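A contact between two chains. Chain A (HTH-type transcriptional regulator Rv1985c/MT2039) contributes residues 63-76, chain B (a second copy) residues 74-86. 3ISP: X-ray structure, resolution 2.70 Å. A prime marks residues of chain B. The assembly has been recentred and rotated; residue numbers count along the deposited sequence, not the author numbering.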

# COMPACT_ATOMS: atom_id res chain seq x y z
N THR A 63 -8.73 -10.25 7.39
CA THR A 63 -9.74 -10.12 6.37
C THR A 63 -11.00 -10.88 6.76
O THR A 63 -12.10 -10.38 6.62
N ALA A 64 -10.84 -12.10 7.27
CA ALA A 64 -12.01 -12.94 7.49
C ALA A 64 -12.76 -12.51 8.73
O ALA A 64 -13.88 -12.94 8.96
N GLY A 65 -12.14 -11.66 9.52
CA GLY A 65 -12.77 -11.17 10.73
C GLY A 65 -13.59 -9.91 10.49
O GLY A 65 -14.36 -9.49 11.35
N ILE A 66 -13.43 -9.30 9.32
CA ILE A 66 -14.22 -8.13 8.97
C ILE A 66 -15.73 -8.39 9.09
O ILE A 66 -16.42 -7.69 9.82
N PRO A 67 -16.24 -9.40 8.38
CA PRO A 67 -17.68 -9.68 8.43
C PRO A 67 -18.24 -9.92 9.84
O PRO A 67 -19.36 -9.49 10.12
N LEU A 68 -17.50 -10.57 10.72
CA LEU A 68 -17.98 -10.74 12.09
C LEU A 68 -17.87 -9.43 12.88
O LEU A 68 -18.57 -9.24 13.86
N LEU A 69 -16.97 -8.55 12.46
CA LEU A 69 -16.86 -7.23 13.06
C LEU A 69 -18.15 -6.48 12.84
O LEU A 69 -18.71 -5.88 13.76
N ARG A 70 -18.59 -6.51 11.59
CA ARG A 70 -19.86 -5.93 11.19
C ARG A 70 -20.99 -6.62 11.95
O ARG A 70 -21.85 -5.96 12.54
N LEU A 71 -20.97 -7.94 11.94
CA LEU A 71 -21.97 -8.75 12.62
C LEU A 71 -22.14 -8.32 14.07
O LEU A 71 -23.26 -8.22 14.58
N ALA A 72 -21.03 -8.08 14.75
CA ALA A 72 -21.07 -7.67 16.14
C ALA A 72 -21.83 -6.35 16.29
O ALA A 72 -22.60 -6.17 17.24
N ALA A 73 -21.62 -5.43 15.35
CA ALA A 73 -22.16 -4.09 15.49
C ALA A 73 -23.63 -3.98 15.06
O ALA A 73 -24.39 -3.20 15.63
N GLN A 74 -24.02 -4.76 14.06
CA GLN A 74 -25.41 -4.76 13.65
C GLN A 74 -26.20 -5.40 14.78
O GLN A 74 -27.29 -4.96 15.13
N THR A 75 -25.61 -6.43 15.37
CA THR A 75 -26.23 -7.13 16.48
C THR A 75 -26.39 -6.22 17.70
O THR A 75 -27.41 -6.25 18.38
N ALA A 76 -25.37 -5.41 17.95
CA ALA A 76 -25.38 -4.49 19.08
C ALA A 76 -26.46 -3.43 18.94
O ALA A 76 -27.02 -2.96 19.95
N GLN B 74 -33.71 -11.99 13.56
CA GLN B 74 -32.84 -11.17 12.73
C GLN B 74 -31.35 -11.41 13.02
O GLN B 74 -30.53 -11.47 12.10
N THR B 75 -30.99 -11.58 14.29
CA THR B 75 -29.63 -11.97 14.65
C THR B 75 -29.15 -13.13 13.80
O THR B 75 -28.09 -13.09 13.17
N ALA B 76 -29.96 -14.19 13.81
CA ALA B 76 -29.64 -15.42 13.12
C ALA B 76 -29.58 -15.22 11.61
O ALA B 76 -28.75 -15.82 10.93
N LEU B 77 -30.46 -14.37 11.08
CA LEU B 77 -30.45 -14.08 9.65
C LEU B 77 -29.15 -13.42 9.26
O LEU B 77 -28.57 -13.71 8.21
N LEU B 78 -28.68 -12.52 10.11
CA LEU B 78 -27.41 -11.86 9.85
C LEU B 78 -26.30 -12.89 9.86
O LEU B 78 -25.66 -13.12 8.83
N GLU B 79 -26.09 -13.55 11.00
CA GLU B 79 -25.05 -14.57 11.11
C GLU B 79 -24.89 -15.43 9.86
O GLU B 79 -23.78 -15.58 9.34
N SER B 80 -25.99 -15.99 9.36
CA SER B 80 -25.94 -16.75 8.12
C SER B 80 -25.14 -16.01 7.05
O SER B 80 -24.02 -16.40 6.73
N GLU B 81 -25.72 -14.95 6.50
CA GLU B 81 -25.11 -14.29 5.35
C GLU B 81 -23.68 -13.85 5.60
O GLU B 81 -22.88 -13.76 4.67
N ALA B 82 -23.35 -13.60 6.86
CA ALA B 82 -21.99 -13.27 7.26
C ALA B 82 -21.07 -14.45 7.00
O ALA B 82 -20.05 -14.32 6.33
N LEU B 83 -21.44 -15.60 7.55
CA LEU B 83 -20.69 -16.83 7.38
C LEU B 83 -20.46 -17.14 5.90
O LEU B 83 -19.40 -17.65 5.52
N ALA B 84 -21.45 -16.85 5.08
CA ALA B 84 -21.32 -17.05 3.65
C ALA B 84 -20.11 -16.27 3.18
O ALA B 84 -19.09 -16.85 2.81
N GLU B 85 -20.22 -14.95 3.23
CA GLU B 85 -19.15 -14.06 2.77
C GLU B 85 -17.73 -14.53 3.11
O GLU B 85 -16.84 -14.46 2.27
N MET B 86 -17.53 -15.00 4.34
CA MET B 86 -16.20 -15.46 4.76
C MET B 86 -15.95 -16.93 4.44
O MET B 86 -16.78 -17.60 3.81

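The two helices run nearly antiparallel, with 167° between their N-to-C directions and axes 9.2 Å apart at closest approach, so walking up chain B means walking down chain A; 573 Å² is buried in total.

Gln74′ stays out of reach. At Thr75′ the two copies of one residue meet: the CA atoms of Thr75 and Thr75′ lie 6.2 Å apart, both side chains are m, and Thr75 OG1 sits 4.0 Å from Thr75′ CG2, a contact without a hydrogen bond. Thr75′ OG1 is satisfied elsewhere in the structure.

Leu78′ points toward chain A in an m, t rotamer. Its CB lies 3.7 Å from Leu71 CD1, and its CD1 lies 3.7 Å from Gln74 CB, so it rests on residues of adjacent turns. Leu71 (t, p) starts sideways, but its end comes nearer, and it also meets Glu79′: Leu71 CD2 is 3.7 Å from Glu79′ CG, the aliphatic part of an m, t side chain.

Ser80′ faces away and bonds within its own helix, OG donating to Ala76′ O at 2.8 Å. Ala82′ points toward chain A, its CA-to-CB bond aimed at Leu71 CD2, 4.5 Å from Ala82′ CB, while its backbone meets Pro67: Ala82′ O lies 4.2 Å from Pro67 CB. The small side chain accompanies a close backbone approach, 5.7 Å between the CA atoms of Pro67 and Ala82′.

Glu85′ (t, t) provides the polar link. Its OE1 accepts from Arg70 NH2 at 2.7 Å with an N-H...acceptor angle of 145°, forming a salt bridge, and lies at the guanidinium edge near its plane. Water 1 donates to Glu85′ OE2 at 2.5 Å and accepts a weak bond from Arg70 NH1 at 3.5 Å, adding a second, looser connection.

Met86′ (p, t, m) closes the contact: SD lies 3.6 Å from Leu68 CD2, CE 4.1 Å from Ala64 CB, and CB 4.4 Å from Pro67 CG.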

# COMPACT_ATOMS: atom_id res chain seq x y z
CB THR A 63 -9.21 -10.61 5.01
OG1 THR A 63 -8.33 -9.63 4.46
CG2 THR A 63 -10.36 -10.87 4.04
CB ALA A 64 -11.62 -14.39 7.59
CB ILE A 66 -13.87 -7.56 7.57
CG1 ILE A 66 -12.80 -6.47 7.67
CG2 ILE A 66 -15.10 -6.98 6.89
CD1 ILE A 66 -11.38 -6.98 7.77
CB PRO A 67 -17.81 -10.94 7.58
CG PRO A 67 -16.65 -10.88 6.64
CD PRO A 67 -15.54 -10.28 7.43
CB LEU A 68 -17.22 -11.85 12.81
CG LEU A 68 -16.97 -13.20 12.12
CD1 LEU A 68 -16.60 -14.24 13.17
CD2 LEU A 68 -18.17 -13.67 11.30
CB LEU A 69 -15.73 -6.46 12.41
CG LEU A 69 -14.40 -6.54 13.14
CD1 LEU A 69 -13.55 -5.38 12.72
CD2 LEU A 69 -14.65 -6.51 14.64
CB ARG A 70 -20.06 -6.10 9.68
CG ARG A 70 -21.35 -5.53 9.16
CD ARG A 70 -21.38 -5.50 7.64
NE ARG A 70 -21.53 -6.84 7.09
CZ ARG A 70 -20.56 -7.53 6.51
NH1 ARG A 70 -19.35 -7.00 6.38
NH2 ARG A 70 -20.81 -8.75 6.06
CB LEU A 71 -21.59 -10.22 12.57
CG LEU A 71 -22.58 -11.17 13.24
CD1 LEU A 71 -23.94 -11.07 12.57
CD2 LEU A 71 -22.08 -12.60 13.21
CB ALA A 72 -19.66 -7.56 16.70
CB ALA A 73 -21.32 -3.09 14.73
CB GLN A 74 -25.60 -5.51 12.34
CG GLN A 74 -24.61 -5.08 11.26
CD GLN A 74 -24.87 -5.72 9.91
OE1 GLN A 74 -24.89 -6.94 9.77
NE2 GLN A 74 -25.05 -4.89 8.89
CB THR A 75 -25.40 -8.37 16.87
OG1 THR A 75 -25.81 -9.47 16.05
CG2 THR A 75 -25.60 -8.72 18.33
CB ALA A 76 -24.01 -3.83 19.23
CB GLN B 74 -33.24 -9.68 12.78
CG GLN B 74 -33.55 -9.15 14.16
CD GLN B 74 -34.54 -7.99 14.16
OE1 GLN B 74 -35.19 -7.71 13.15
NE2 GLN B 74 -34.66 -7.33 15.30
CB THR B 75 -29.55 -12.46 16.10
OG1 THR B 75 -30.09 -11.47 16.98
CG2 THR B 75 -28.11 -12.75 16.49
CB ALA B 76 -30.63 -16.50 13.48
CB LEU B 77 -31.62 -13.19 9.26
CG LEU B 77 -31.51 -12.60 7.85
CD1 LEU B 77 -31.26 -13.69 6.83
CD2 LEU B 77 -32.77 -11.81 7.49
CB LEU B 78 -27.16 -10.75 10.88
CG LEU B 78 -28.13 -9.56 10.84
CD1 LEU B 78 -27.71 -8.50 11.84
CD2 LEU B 78 -28.22 -8.98 9.44
CB GLU B 79 -25.29 -15.44 12.33
CG GLU B 79 -25.17 -14.68 13.63
CD GLU B 79 -25.11 -15.59 14.83
OE1 GLU B 79 -25.33 -15.10 15.97
OE2 GLU B 79 -24.85 -16.80 14.64
CB SER B 80 -27.34 -17.02 7.60
OG SER B 80 -28.18 -17.38 8.67
CB GLU B 81 -25.98 -13.13 4.83
CG GLU B 81 -27.04 -12.66 5.80
CD GLU B 81 -28.19 -11.94 5.10
OE1 GLU B 81 -28.54 -12.36 3.96
OE2 GLU B 81 -28.75 -10.98 5.68
CB ALA B 82 -21.95 -12.90 8.72
CB LEU B 83 -21.44 -17.99 8.02
CG LEU B 83 -21.67 -17.87 9.52
CD1 LEU B 83 -22.49 -19.06 10.00
CD2 LEU B 83 -20.35 -17.78 10.25
CB ALA B 84 -22.57 -16.61 2.92
CB GLU B 85 -19.37 -12.64 3.30
CG GLU B 85 -18.33 -11.65 2.82
CD GLU B 85 -18.65 -10.22 3.22
OE1 GLU B 85 -19.54 -10.03 4.08
OE2 GLU B 85 -18.03 -9.30 2.66
CB MET B 86 -15.97 -15.18 6.25
CG MET B 86 -17.11 -15.62 7.16
SD MET B 86 -16.56 -15.75 8.87
CE MET B 86 -14.99 -16.54 8.62
O HOH W 1 -16.78 -7.81 4.17